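Local coordinates for ABC-type branched-chain amino acid transport systems periplasmic component-like protein (Thermomonospora curvata, PDB 4N03) that probably binds fatty acids outside the membrane as the substrate-binding component of an ABC transporter, with a leucine-binding-protein fold, at residues A[151-156]-A[188-193]; A[172-177]-A[226-231]; A[200-205]-A[215-220]; A[209-214]-A[232-237]; A[249-254]-A[273-278]. All coordinates share one frame; numbering follows the deposited sequence. Where two conformers were deposited one is given.

Contact 1. Residues A[151-156]-A[188-193]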
# COMPACT_ATOMS: atom_id res chain seq x y z
N ASP A 151 1.25 4.84 -10.57
CA ASP A 151 2.45 5.35 -9.91
C ASP A 151 3.67 5.33 -10.84
O ASP A 151 4.44 6.27 -10.84
CB ASP A 151 2.79 4.57 -8.65
CG ASP A 151 1.92 4.92 -7.46
OD1 ASP A 151 1.30 5.98 -7.43
OD2 ASP A 151 1.94 4.06 -6.54
N MSE A 152 3.89 4.24 -11.60
CA MSE A 152 5.00 4.23 -12.53
C MSE A 152 4.81 5.19 -13.68
O MSE A 152 5.78 5.75 -14.14
CB MSE A 152 5.24 2.81 -13.07
CG MSE A 152 5.79 1.84 -12.02
SE MSE A 152 7.57 2.33 -11.44
CE MSE A 152 7.19 3.17 -9.83
N ILE A 153 3.59 5.40 -14.15
CA ILE A 153 3.40 6.38 -15.22
C ILE A 153 3.79 7.78 -14.74
O ILE A 153 4.55 8.50 -15.37
CB ILE A 153 1.95 6.33 -15.72
CG1 ILE A 153 1.69 4.99 -16.44
CG2 ILE A 153 1.70 7.47 -16.68
CD1 ILE A 153 0.22 4.70 -16.61
N ASN A 154 3.24 8.15 -13.58
CA ASN A 154 3.62 9.43 -12.95
C ASN A 154 5.12 9.50 -12.72
O ASN A 154 5.75 10.50 -13.00
CB ASN A 154 2.83 9.65 -11.66
CG ASN A 154 1.41 10.11 -11.88
OD1 ASN A 154 1.12 10.83 -12.83
ND2 ASN A 154 0.52 9.73 -10.99
N GLY A 155 5.69 8.42 -12.19
CA GLY A 155 7.10 8.43 -11.89
C GLY A 155 8.01 8.54 -13.08
O GLY A 155 9.01 9.25 -13.07
N VAL A 156 7.69 7.84 -14.19
CA VAL A 156 8.46 7.97 -15.42
C VAL A 156 8.30 9.35 -16.01
O VAL A 156 9.27 9.94 -16.49
CB VAL A 156 8.11 6.84 -16.41
CG1 VAL A 156 8.77 7.09 -17.75
CG2 VAL A 156 8.53 5.50 -15.79
N THR A 188 5.02 1.24 -16.47
CA THR A 188 6.29 1.54 -17.10
C THR A 188 6.19 1.45 -18.63
O THR A 188 6.69 2.34 -19.34
CB THR A 188 7.36 0.58 -16.60
OG1 THR A 188 7.45 0.69 -15.18
CG2 THR A 188 8.70 0.87 -17.19
N LYS A 189 5.62 0.35 -19.11
CA LYS A 189 5.57 0.10 -20.55
C LYS A 189 4.65 1.07 -21.24
O LYS A 189 4.94 1.49 -22.39
CB LYS A 189 5.19 -1.33 -20.80
CG LYS A 189 6.31 -2.26 -20.33
CD LYS A 189 5.87 -3.69 -20.31
CE LYS A 189 5.68 -4.18 -21.72
NZ LYS A 189 5.57 -5.62 -21.60
N TYR A 190 3.57 1.49 -20.59
CA TYR A 190 2.68 2.50 -21.19
C TYR A 190 3.42 3.80 -21.35
O TYR A 190 3.42 4.44 -22.41
CB TYR A 190 1.43 2.66 -20.34
CG TYR A 190 0.51 3.72 -20.89
CD1 TYR A 190 -0.33 3.44 -21.97
CD2 TYR A 190 0.50 5.00 -20.36
CE1 TYR A 190 -1.15 4.39 -22.47
CE2 TYR A 190 -0.37 5.95 -20.89
CZ TYR A 190 -1.21 5.63 -21.96
OH TYR A 190 -2.08 6.56 -22.47
N ALA A 191 4.04 4.24 -20.25
CA ALA A 191 4.80 5.45 -20.29
C ALA A 191 5.90 5.39 -21.36
O ALA A 191 6.14 6.35 -22.10
CB ALA A 191 5.37 5.78 -18.93
N ALA A 192 6.59 4.27 -21.43
CA ALA A 192 7.69 4.12 -22.39
C ALA A 192 7.18 4.20 -23.84
O ALA A 192 7.79 4.84 -24.66
CB ALA A 192 8.41 2.81 -22.17
N GLU A 193 6.06 3.58 -24.10
CA GLU A 193 5.48 3.68 -25.44
C GLU A 193 5.10 5.10 -25.78
O GLU A 193 5.34 5.58 -26.92
CB GLU A 193 4.25 2.73 -25.57
CG GLU A 193 3.65 2.57 -26.96
CD GLU A 193 4.62 1.94 -27.92
OE1 GLU A 193 5.12 0.82 -27.67
OE2 GLU A 193 4.91 2.59 -28.94
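Ala-191 sets its methyl against Val-156, while Ile-153, one turn before Val-156 on helix 148-161, reaches to the ring of Tyr-190. The touching branch of Val-156 is CG1, anti to the backbone N (chi1 172°), which lies 3.8 Å from Ala-191 CB; its CG2 packs instead on Leu-227 of the sheet below. Because Ala-191 ends at CB, the backbones come close here, the CA atoms of Ile-153 and Ala-191 being 5.3 Å apart. Ile-153 has CG1 beside its backbone N (chi1 -68°) and continues extended, bringing CD1 to 3.8 Å from Tyr-190 CD2 in an oblique approach to the ring. Leu-394 and Tyr-398 also pack against that ring, and the tyrosine hydroxyl bonds to Gln-194 NE2. On the sheet side, Met-152, present as selenomethionine, and Thr-188 lie side by side and point the same way, with Met-152 CB 3.7 Å from Thr-188 OG1. Beyond CG the methionine chain bends twice and leaves the other helix, ending among Leu-227 and Ser-254. The threonine hydroxyl has a weak hydrogen bond to Ala-184 O, one turn back in its own helix. The helix axes approach to 8.2 Å at a crossing angle of -39°. Helices 148-161 and 179-195 thus form a neighbouring pair covering one face of a largely parallel sheet, the three-layer alpha/beta lobe characteristic of periplasmic binding proteins.

Contact 2. Residues A[172-177]-A[226-231]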
# COMPACT_ATOMS: atom_id res chain seq x y z
N GLY A 172 15.25 -0.05 -17.08
CA GLY A 172 15.29 -1.43 -16.63
C GLY A 172 14.42 -1.61 -15.44
O GLY A 172 14.71 -0.99 -14.41
N HIS A 173 13.43 -2.49 -15.51
CA HIS A 173 12.47 -2.66 -14.43
C HIS A 173 12.58 -4.05 -13.86
O HIS A 173 12.29 -5.05 -14.51
CB HIS A 173 11.06 -2.37 -14.95
CG HIS A 173 10.05 -2.15 -13.87
ND1 HIS A 173 8.86 -1.53 -14.12
CD2 HIS A 173 10.07 -2.48 -12.54
CE1 HIS A 173 8.17 -1.49 -12.99
NE2 HIS A 173 8.89 -2.05 -12.02
N VAL A 174 13.06 -4.12 -12.62
CA VAL A 174 13.15 -5.33 -11.84
C VAL A 174 11.86 -5.47 -11.08
O VAL A 174 11.51 -4.53 -10.32
CB VAL A 174 14.35 -5.26 -10.86
CG1 VAL A 174 14.40 -6.50 -9.98
CG2 VAL A 174 15.67 -5.08 -11.60
N TYR A 175 11.12 -6.58 -11.21
CA TYR A 175 9.77 -6.61 -10.66
C TYR A 175 9.41 -7.96 -10.11
O TYR A 175 9.70 -9.00 -10.76
CB TYR A 175 8.76 -6.14 -11.78
CG TYR A 175 8.61 -7.13 -12.93
CD1 TYR A 175 9.49 -7.16 -13.99
CD2 TYR A 175 7.59 -8.06 -12.89
CE1 TYR A 175 9.36 -8.12 -15.01
CE2 TYR A 175 7.47 -9.01 -13.92
CZ TYR A 175 8.35 -9.04 -14.95
OH TYR A 175 8.24 -10.04 -15.93
N PHE A 176 8.67 -7.99 -9.00
CA PHE A 176 8.09 -9.19 -8.50
C PHE A 176 7.06 -9.69 -9.52
O PHE A 176 6.10 -9.02 -9.84
CB PHE A 176 7.37 -8.96 -7.17
CG PHE A 176 8.21 -8.89 -5.91
CD1 PHE A 176 9.54 -9.13 -5.87
CD2 PHE A 176 7.57 -8.60 -4.72
CE1 PHE A 176 10.23 -9.10 -4.66
CE2 PHE A 176 8.24 -8.54 -3.51
CZ PHE A 176 9.57 -8.78 -3.50
N GLU A 177 7.23 -10.92 -9.97
CA GLU A 177 6.32 -11.54 -10.92
C GLU A 177 4.89 -11.52 -10.37
O GLU A 177 4.63 -11.69 -9.17
CB GLU A 177 6.81 -12.98 -11.23
CG GLU A 177 6.83 -13.93 -10.04
CD GLU A 177 7.06 -15.39 -10.31
OE1 GLU A 177 7.55 -15.77 -11.37
OE2 GLU A 177 6.72 -16.20 -9.42
N ILE A 226 16.74 2.77 -13.46
CA ILE A 226 16.43 1.47 -12.87
C ILE A 226 15.14 1.62 -12.11
O ILE A 226 15.05 2.46 -11.21
CB ILE A 226 17.55 1.01 -11.92
CG1 ILE A 226 18.88 0.87 -12.68
CG2 ILE A 226 17.17 -0.29 -11.23
CD1 ILE A 226 20.08 0.72 -11.75
N LEU A 227 14.15 0.80 -12.38
CA LEU A 227 12.87 0.78 -11.69
C LEU A 227 12.78 -0.52 -10.92
O LEU A 227 13.28 -1.55 -11.37
CB LEU A 227 11.70 0.89 -12.67
CG LEU A 227 11.37 2.31 -13.15
CD1 LEU A 227 12.53 3.12 -13.70
CD2 LEU A 227 10.25 2.22 -14.19
N LEU A 228 12.18 -0.44 -9.73
CA LEU A 228 12.14 -1.59 -8.83
C LEU A 228 10.77 -1.73 -8.20
O LEU A 228 10.33 -0.85 -7.48
CB LEU A 228 13.18 -1.47 -7.73
CG LEU A 228 13.26 -2.63 -6.73
CD1 LEU A 228 13.62 -3.95 -7.40
CD2 LEU A 228 14.22 -2.35 -5.60
N SER A 229 10.15 -2.88 -8.39
CA SER A 229 8.92 -3.24 -7.72
C SER A 229 9.14 -4.51 -6.96
O SER A 229 9.05 -5.62 -7.46
CB SER A 229 7.77 -3.36 -8.71
OG SER A 229 7.63 -2.19 -9.49
N ALA A 230 9.56 -4.30 -5.71
CA ALA A 230 9.98 -5.39 -4.81
C ALA A 230 9.86 -4.83 -3.39
O ALA A 230 9.13 -3.85 -3.17
CB ALA A 230 11.38 -5.80 -5.15
N GLY A 231 10.50 -5.50 -2.44
CA GLY A 231 10.45 -5.09 -1.06
C GLY A 231 11.75 -4.52 -0.60
O GLY A 231 12.71 -4.31 -1.34
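His-173 and Ser-229 join side chain to side chain across two parallel strands, NE2 lying 2.8 Å from OG in a fairly straight hydrogen bond (164°). Leu-227 CB sits over one face of the imidazole, 3.8 Å from the ring centroid, as a CH-pi contact. On the other side of the sheet Val-174 CG1 touches Leu-228 CD1 at 3.7 Å. Phe-176, with CG beside its backbone N (chi1 -80°), lays its ring over Ala-230, whose CA stands 3.6 Å from the centroid and almost over its centre. An alanine in place of Phe-176 would probably leave Ala-230 without its aromatic cover and open a gap beside Tyr-46 and Tyr-84, near the bound palmitic acid. Four backbone hydrogen bonds fix the parallel register, from Leu-227 N to Gly-172 O at 2.8 Å to Phe-176 N to Ser-229 O at 2.9 Å. In the second shell, Thr-188 OG1 bonds weakly to His-173 ND1, and Ser-254 OG bonds to Ser-229 OG. Two hydroxyls, one of them weakly bonded, therefore meet the two ring nitrogens, giving the buried imidazole a polar partner on each and probably restraining its rotation.

Contact 3. Residues A[200-205]-A[215-220]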
# COMPACT_ATOMS: atom_id res chain seq x y z
N PHE A 200 13.67 -2.76 -20.54
CA PHE A 200 14.30 -4.03 -20.30
C PHE A 200 13.68 -4.58 -19.03
O PHE A 200 13.70 -3.92 -17.95
CB PHE A 200 15.82 -3.85 -20.14
CG PHE A 200 16.55 -5.07 -19.69
CD1 PHE A 200 16.46 -6.22 -20.38
CD2 PHE A 200 17.32 -5.03 -18.55
CE1 PHE A 200 17.12 -7.36 -19.96
CE2 PHE A 200 18.02 -6.14 -18.13
CZ PHE A 200 17.91 -7.31 -18.85
N GLU A 201 13.11 -5.76 -19.11
CA GLU A 201 12.31 -6.35 -18.03
C GLU A 201 13.04 -7.47 -17.30
O GLU A 201 13.61 -8.36 -17.95
CB GLU A 201 11.04 -6.95 -18.67
CG GLU A 201 10.24 -5.98 -19.49
CD GLU A 201 8.93 -6.51 -20.05
OE1 GLU A 201 8.46 -7.55 -19.56
OE2 GLU A 201 8.44 -5.82 -20.97
N LEU A 202 13.03 -7.46 -15.96
CA LEU A 202 13.74 -8.44 -15.16
C LEU A 202 12.81 -8.99 -14.12
O LEU A 202 12.72 -8.40 -13.01
CB LEU A 202 14.99 -7.80 -14.52
CG LEU A 202 16.19 -7.55 -15.42
CD1 LEU A 202 17.31 -6.87 -14.70
CD2 LEU A 202 16.79 -8.88 -15.88
N PRO A 203 12.12 -10.08 -14.33
CA PRO A 203 11.26 -10.65 -13.31
C PRO A 203 12.06 -11.30 -12.18
O PRO A 203 13.08 -11.93 -12.41
CB PRO A 203 10.48 -11.73 -14.04
CG PRO A 203 11.36 -12.09 -15.18
CD PRO A 203 12.05 -10.83 -15.60
N ILE A 204 11.57 -11.14 -10.95
CA ILE A 204 12.16 -11.74 -9.75
C ILE A 204 11.02 -12.28 -8.91
O ILE A 204 9.85 -12.02 -9.11
CB ILE A 204 13.09 -10.81 -8.97
CG1 ILE A 204 12.35 -9.57 -8.52
CG2 ILE A 204 14.32 -10.43 -9.77
CD1 ILE A 204 12.96 -8.87 -7.33
N LYS A 205 11.40 -13.03 -7.91
CA LYS A 205 10.48 -13.52 -6.88
C LYS A 205 10.84 -12.92 -5.52
O LYS A 205 11.97 -12.51 -5.32
CB LYS A 205 10.57 -15.05 -6.82
CG LYS A 205 10.06 -15.74 -8.10
CD LYS A 205 10.15 -17.29 -8.06
CE LYS A 205 9.57 -18.02 -9.30
NZ LYS A 205 9.88 -17.57 -10.72
N VAL A 215 21.69 -6.62 -11.22
CA VAL A 215 22.54 -5.46 -11.47
C VAL A 215 23.47 -5.69 -12.66
O VAL A 215 23.65 -4.79 -13.50
CB VAL A 215 23.30 -5.08 -10.19
CG1 VAL A 215 24.37 -4.02 -10.48
CG2 VAL A 215 22.35 -4.56 -9.11
N ALA A 216 24.06 -6.88 -12.75
CA ALA A 216 24.92 -7.20 -13.87
C ALA A 216 24.14 -7.09 -15.19
O ALA A 216 24.65 -6.58 -16.20
CB ALA A 216 25.51 -8.61 -13.74
N ALA A 217 22.91 -7.59 -15.19
CA ALA A 217 22.11 -7.55 -16.40
C ALA A 217 21.74 -6.10 -16.78
O ALA A 217 21.79 -5.73 -17.95
CB ALA A 217 20.86 -8.39 -16.24
N LEU A 218 21.36 -5.29 -15.78
CA LEU A 218 21.08 -3.88 -16.01
C LEU A 218 22.26 -3.14 -16.63
O LEU A 218 22.11 -2.31 -17.52
CB LEU A 218 20.64 -3.21 -14.71
CG LEU A 218 19.30 -3.67 -14.17
CD1 LEU A 218 19.19 -3.31 -12.71
CD2 LEU A 218 18.16 -3.04 -14.94
N ALA A 219 23.46 -3.42 -16.13
CA ALA A 219 24.66 -2.80 -16.63
C ALA A 219 24.93 -3.27 -18.07
O ALA A 219 25.27 -2.47 -18.94
CB ALA A 219 25.82 -3.13 -15.72
N LYS A 220 24.78 -4.56 -18.32
CA LYS A 220 25.01 -5.09 -19.68
C LYS A 220 24.09 -4.44 -20.70
O LYS A 220 24.49 -4.16 -21.85
CB LYS A 220 24.82 -6.59 -19.68
CG LYS A 220 25.06 -7.25 -21.02
CD LYS A 220 25.12 -8.77 -20.90
CE LYS A 220 25.66 -9.39 -22.19
NZ LYS A 220 25.87 -10.85 -22.00
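Phe-200 carries CG anti to its backbone N (chi1 171°), Leu-202 carries CG beside it (chi1 -76°), and the two side chains converge from one side of the strand on Ala-217 and Leu-218. The methyl of Ala-217 is the common target, with Phe-200 CZ and Leu-202 CD2 each 4.1 Å from its CB. Leu-202 divides its branches: while CD2 meets the alanine, CD1 comes 3.8 Å from Leu-218 CG. The phenylalanine ring brings CE2 to 3.8 Å from Ala-217 O, and the nearby rim atom CD2 lies 4.2 Å from Leu-218 CD2. Only apolar and van der Waals contacts are made between the segments. Ala-217 has no atom beyond CB, and both larger side chains of the strand end on that methyl. Strand and helix run nearly antiparallel, at 173°, as expected of consecutive elements in a beta-alpha-beta crossover, and the axes of the two segments approach to 10.0 Å. Helix 212-220 connects the outermost strand 198-204 to strand 225-229, passing over strand 170-176 between them; Leu-218 packs on Gly-172 of that middle strand, and Val-215 faces Leu-238 and Ile-241 of helix 232-244.

Contact 4. Residues A[209-214]-A[232-237]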
# COMPACT_ATOMS: atom_id res chain seq x y z
N ARG A 209 16.89 -12.82 -2.78
CA ARG A 209 17.41 -11.98 -1.72
C ARG A 209 18.54 -11.11 -2.24
O ARG A 209 18.83 -10.06 -1.67
CB ARG A 209 17.95 -12.87 -0.57
CG ARG A 209 16.90 -13.80 0.03
CD ARG A 209 17.40 -14.56 1.26
NE ARG A 209 17.70 -13.66 2.38
CZ ARG A 209 16.79 -13.16 3.21
NH1 ARG A 209 15.51 -13.49 3.15
NH2 ARG A 209 17.19 -12.35 4.17
N ASP A 210 19.23 -11.56 -3.25
CA ASP A 210 20.48 -10.97 -3.71
C ASP A 210 20.28 -10.49 -5.13
O ASP A 210 20.00 -11.31 -6.02
CB ASP A 210 21.54 -12.08 -3.65
CG ASP A 210 22.93 -11.61 -3.93
OD1 ASP A 210 23.17 -10.56 -4.51
OD2 ASP A 210 23.85 -12.37 -3.53
N MSE A 211 20.49 -9.23 -5.39
CA MSE A 211 20.26 -8.60 -6.68
C MSE A 211 21.49 -8.50 -7.55
O MSE A 211 21.47 -7.79 -8.54
CB MSE A 211 19.64 -7.19 -6.46
CG MSE A 211 18.26 -7.29 -5.80
SE MSE A 211 16.83 -7.87 -6.97
CE MSE A 211 16.81 -9.80 -6.49
N LYS A 212 22.57 -9.21 -7.24
CA LYS A 212 23.75 -8.94 -8.04
C LYS A 212 23.66 -9.39 -9.50
O LYS A 212 24.18 -8.68 -10.34
CB LYS A 212 25.03 -9.40 -7.35
CG LYS A 212 25.13 -10.86 -7.15
CD LYS A 212 26.44 -11.15 -6.44
CE LYS A 212 26.54 -12.63 -6.27
NZ LYS A 212 27.90 -13.04 -5.86
N SER A 213 22.94 -10.47 -9.83
CA SER A 213 22.79 -10.84 -11.21
C SER A 213 21.89 -9.86 -11.94
O SER A 213 22.11 -9.58 -13.11
CB SER A 213 22.26 -12.26 -11.33
OG SER A 213 20.97 -12.40 -10.77
N GLN A 214 20.90 -9.31 -11.25
CA GLN A 214 20.05 -8.29 -11.85
C GLN A 214 20.83 -7.03 -12.16
O GLN A 214 20.70 -6.44 -13.24
CB GLN A 214 18.88 -7.98 -10.94
CG GLN A 214 17.82 -9.06 -10.88
CD GLN A 214 18.28 -10.29 -10.16
OE1 GLN A 214 19.12 -10.27 -9.25
NE2 GLN A 214 17.73 -11.41 -10.59
N PRO A 232 11.82 -4.19 0.71
CA PRO A 232 12.99 -3.52 1.26
C PRO A 232 14.31 -4.27 1.04
O PRO A 232 15.30 -3.67 0.67
CB PRO A 232 12.65 -3.37 2.76
CG PRO A 232 11.15 -3.32 2.81
CD PRO A 232 10.72 -4.26 1.69
N GLN A 233 14.29 -5.58 1.25
CA GLN A 233 15.51 -6.36 1.09
C GLN A 233 16.08 -6.23 -0.31
O GLN A 233 17.30 -6.05 -0.52
CB GLN A 233 15.25 -7.82 1.41
CG GLN A 233 16.35 -8.79 1.02
CD GLN A 233 15.95 -10.22 1.26
OE1 GLN A 233 16.72 -10.99 1.82
NE2 GLN A 233 14.77 -10.60 0.82
N GLN A 234 15.23 -6.32 -1.33
CA GLN A 234 15.67 -6.19 -2.72
C GLN A 234 16.17 -4.79 -3.00
O GLN A 234 17.15 -4.62 -3.73
CB GLN A 234 14.60 -6.59 -3.72
CG GLN A 234 14.28 -8.07 -3.69
CD GLN A 234 13.27 -8.51 -2.65
OE1 GLN A 234 12.53 -7.71 -2.12
NE2 GLN A 234 13.24 -9.82 -2.40
N ALA A 235 15.50 -3.79 -2.46
CA ALA A 235 15.96 -2.41 -2.67
C ALA A 235 17.35 -2.19 -2.11
O ALA A 235 18.20 -1.58 -2.75
CB ALA A 235 14.99 -1.42 -2.03
N ALA A 236 17.60 -2.66 -0.87
CA ALA A 236 18.92 -2.50 -0.26
C ALA A 236 19.97 -3.17 -1.12
O ALA A 236 21.06 -2.64 -1.31
CB ALA A 236 18.93 -3.02 1.15
N SER A 237 19.69 -4.40 -1.56
CA SER A 237 20.66 -5.18 -2.32
C SER A 237 20.93 -4.50 -3.67
O SER A 237 22.05 -4.26 -4.08
CB SER A 237 20.16 -6.60 -2.51
OG SER A 237 21.07 -7.36 -3.27
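Ser-237 of helix 232-244 reaches Met-211 at the N-cap position of helix 212-220, where the chain enters the helix through an Asx turn. Two hydrogen bonds organise this entry. Met-211 N donates to Ser-237 OG at 2.9 Å and 167°, the hydroxyl being carried there by a chi1 of 179°, anti to its own backbone N. Within the turn, Lys-212 N donates to Asp-210 OD1 at 3.1 Å, meeting the anti side of the carboxylate, 34° out of its plane. An alanine in place of Ser-237 would probably leave the Met-211 N-H without this acceptor and the helix entry less firmly tied to its neighbour. A second kind of contact is polar but doubtful: in one of two deposited conformers the Gln-233 amide, turned steeply to the Arg-209 guanidinium, puts OE1 foremost over its face, too close to be trusted and without hydrogen-bond geometry. Both polar atoms of the Gln-234 amide have partners, OE1 accepting from Gly-231 N and NE2 donating to Asp-208 O. Van der Waals contacts complete the join through Met-211, a selenomethionine whose bent side chain lies by Val-174 and Ile-204 and puts CG 3.6 Å from Gln-234 O and SE 4.1 Å from Gln-234 CB.

Contact 5. Residues A[249-254]-A[273-278]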
# COMPACT_ATOMS: atom_id res chain seq x y z
N GLN A 249 22.82 5.62 -12.56
CA GLN A 249 21.43 5.76 -12.98
C GLN A 249 20.53 6.02 -11.80
O GLN A 249 20.71 5.39 -10.74
CB GLN A 249 20.98 4.48 -13.67
CG GLN A 249 21.67 4.13 -14.99
CD GLN A 249 22.91 3.29 -14.86
OE1 GLN A 249 23.58 3.32 -13.83
NE2 GLN A 249 23.20 2.50 -15.87
N PRO A 250 19.52 6.84 -11.94
CA PRO A 250 18.55 6.94 -10.85
C PRO A 250 17.78 5.63 -10.68
O PRO A 250 17.56 4.89 -11.66
CB PRO A 250 17.62 8.05 -11.35
CG PRO A 250 17.64 7.90 -12.82
CD PRO A 250 19.08 7.58 -13.13
N ILE A 251 17.36 5.38 -9.44
CA ILE A 251 16.51 4.28 -9.07
C ILE A 251 15.16 4.80 -8.66
O ILE A 251 15.09 5.71 -7.84
CB ILE A 251 17.13 3.40 -7.95
CG1 ILE A 251 18.45 2.79 -8.41
CG2 ILE A 251 16.18 2.32 -7.55
CD1 ILE A 251 19.31 2.23 -7.30
N LEU A 252 14.09 4.25 -9.22
CA LEU A 252 12.72 4.60 -8.88
C LEU A 252 11.99 3.36 -8.45
O LEU A 252 11.86 2.41 -9.23
CB LEU A 252 12.03 5.23 -10.10
CG LEU A 252 10.55 5.59 -9.93
CD1 LEU A 252 10.39 6.70 -8.92
CD2 LEU A 252 9.93 5.89 -11.28
N GLY A 253 11.51 3.32 -7.22
CA GLY A 253 10.81 2.20 -6.67
C GLY A 253 9.34 2.40 -6.51
O GLY A 253 8.87 3.53 -6.35
N SER A 254 8.61 1.30 -6.49
CA SER A 254 7.25 1.28 -6.09
C SER A 254 7.18 1.52 -4.55
O SER A 254 8.18 1.54 -3.85
CB SER A 254 6.58 -0.04 -6.46
OG SER A 254 6.54 -0.24 -7.87
N GLU A 273 20.71 9.07 -1.52
CA GLU A 273 20.86 9.82 -2.77
C GLU A 273 20.60 8.90 -3.96
O GLU A 273 20.98 7.76 -3.91
CB GLU A 273 22.23 10.47 -2.94
CG GLU A 273 23.37 9.53 -3.01
CD GLU A 273 24.70 10.21 -3.35
OE1 GLU A 273 24.78 11.02 -4.30
OE2 GLU A 273 25.71 9.88 -2.70
N GLY A 274 19.94 9.44 -4.97
CA GLY A 274 19.73 8.71 -6.22
C GLY A 274 18.66 7.65 -6.20
O GLY A 274 18.55 6.92 -7.21
N PHE A 275 17.86 7.61 -5.16
CA PHE A 275 16.86 6.58 -4.94
C PHE A 275 15.54 7.24 -4.55
O PHE A 275 15.45 7.98 -3.54
CB PHE A 275 17.34 5.63 -3.83
CG PHE A 275 16.45 4.46 -3.58
CD1 PHE A 275 15.37 4.59 -2.76
CD2 PHE A 275 16.71 3.22 -4.10
CE1 PHE A 275 14.54 3.55 -2.49
CE2 PHE A 275 15.88 2.16 -3.83
CZ PHE A 275 14.77 2.32 -3.05
N PHE A 276 14.53 7.04 -5.39
CA PHE A 276 13.27 7.69 -5.24
C PHE A 276 12.15 6.66 -5.19
O PHE A 276 12.28 5.60 -5.80
CB PHE A 276 13.06 8.67 -6.42
CG PHE A 276 14.18 9.66 -6.56
CD1 PHE A 276 14.22 10.75 -5.71
CD2 PHE A 276 15.18 9.48 -7.45
CE1 PHE A 276 15.24 11.67 -5.78
CE2 PHE A 276 16.23 10.37 -7.52
CZ PHE A 276 16.25 11.47 -6.69
N ILE A 277 11.06 6.98 -4.54
CA ILE A 277 9.91 6.12 -4.39
C ILE A 277 8.66 6.85 -4.84
O ILE A 277 8.39 7.97 -4.43
CB ILE A 277 9.72 5.67 -2.92
CG1 ILE A 277 10.90 4.82 -2.42
CG2 ILE A 277 8.41 4.91 -2.72
CD1 ILE A 277 11.00 3.44 -3.06
N ALA A 278 7.91 6.21 -5.74
CA ALA A 278 6.61 6.72 -6.20
C ALA A 278 5.53 6.10 -5.32
O ALA A 278 5.46 4.90 -5.18
CB ALA A 278 6.38 6.33 -7.63
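Ile-251 and Phe-275 share one face of the sheet, while Leu-252 and Phe-276, next along each strand, share the other. On the first face the isoleucine offers its CG2 branch, which is 3.6 Å from Phe-275 CD2 and almost as near to CE2; the side chains cross obliquely. On the second face Leu-252 has CG anti to its backbone N (chi1 177°), and its CD1 branch lies between two neighbours of the adjoining strand, 4.2 Å from Phe-276 CB and 4.2 Å from Ala-278 CB. The phenylalanine ring turns away from the leucine and meets Trp-158 edge-to-face. Gly-253 brings only its backbone to Ile-277, whose CD1, in the conformer given, lies 3.8 Å from Gly-253 CA. The strands are laced by alternate N-H and C=O groups, from Ile-251 N to Gly-274 O at 3.0 Å to Ala-278 N to Gly-253 O at 2.9 Å. Gly-274, just before the strand, has a positive phi of 77°, a conformation that favours glycine. Strands 251-253 and 275-279 belong to a beta-alpha-beta unit whose short helix is 268-271. Helix 232-244 covers the Ile-251 and Phe-275 face, helix 148-161 lies over Leu-252 and Ala-278, and the sheet continues through strand 225-229 beside Leu-252 and antiparallel strand 370-375 beside Ile-277.

Contacts 2 and 5 are neighbouring strand pairs of one sheet, joined where Ile-226 O lies 2.8 Å from Leu-252 N. Contact 1 covers the face bearing Leu-227 and Leu-252, whereas the helices of contacts 3 and 4 lie on the opposite face; the centres of contacts 1 and 4 are about 22 Å apart. A salt bridge at the sheet's edge, Lys-189 NZ to Glu-201 OE2 at 2.9 Å, still links contacts 1 and 3. Contacts 3 and 4 share helix 212-220. The bound palmitic acid is about 6 Å from the side chain of Phe-176 in contact 2, about 7 Å from that of Ile-277 in contact 5, about 10 Å from that of Gln-234 in contact 4 and about 12 Å from that of Met-152 in contact 1.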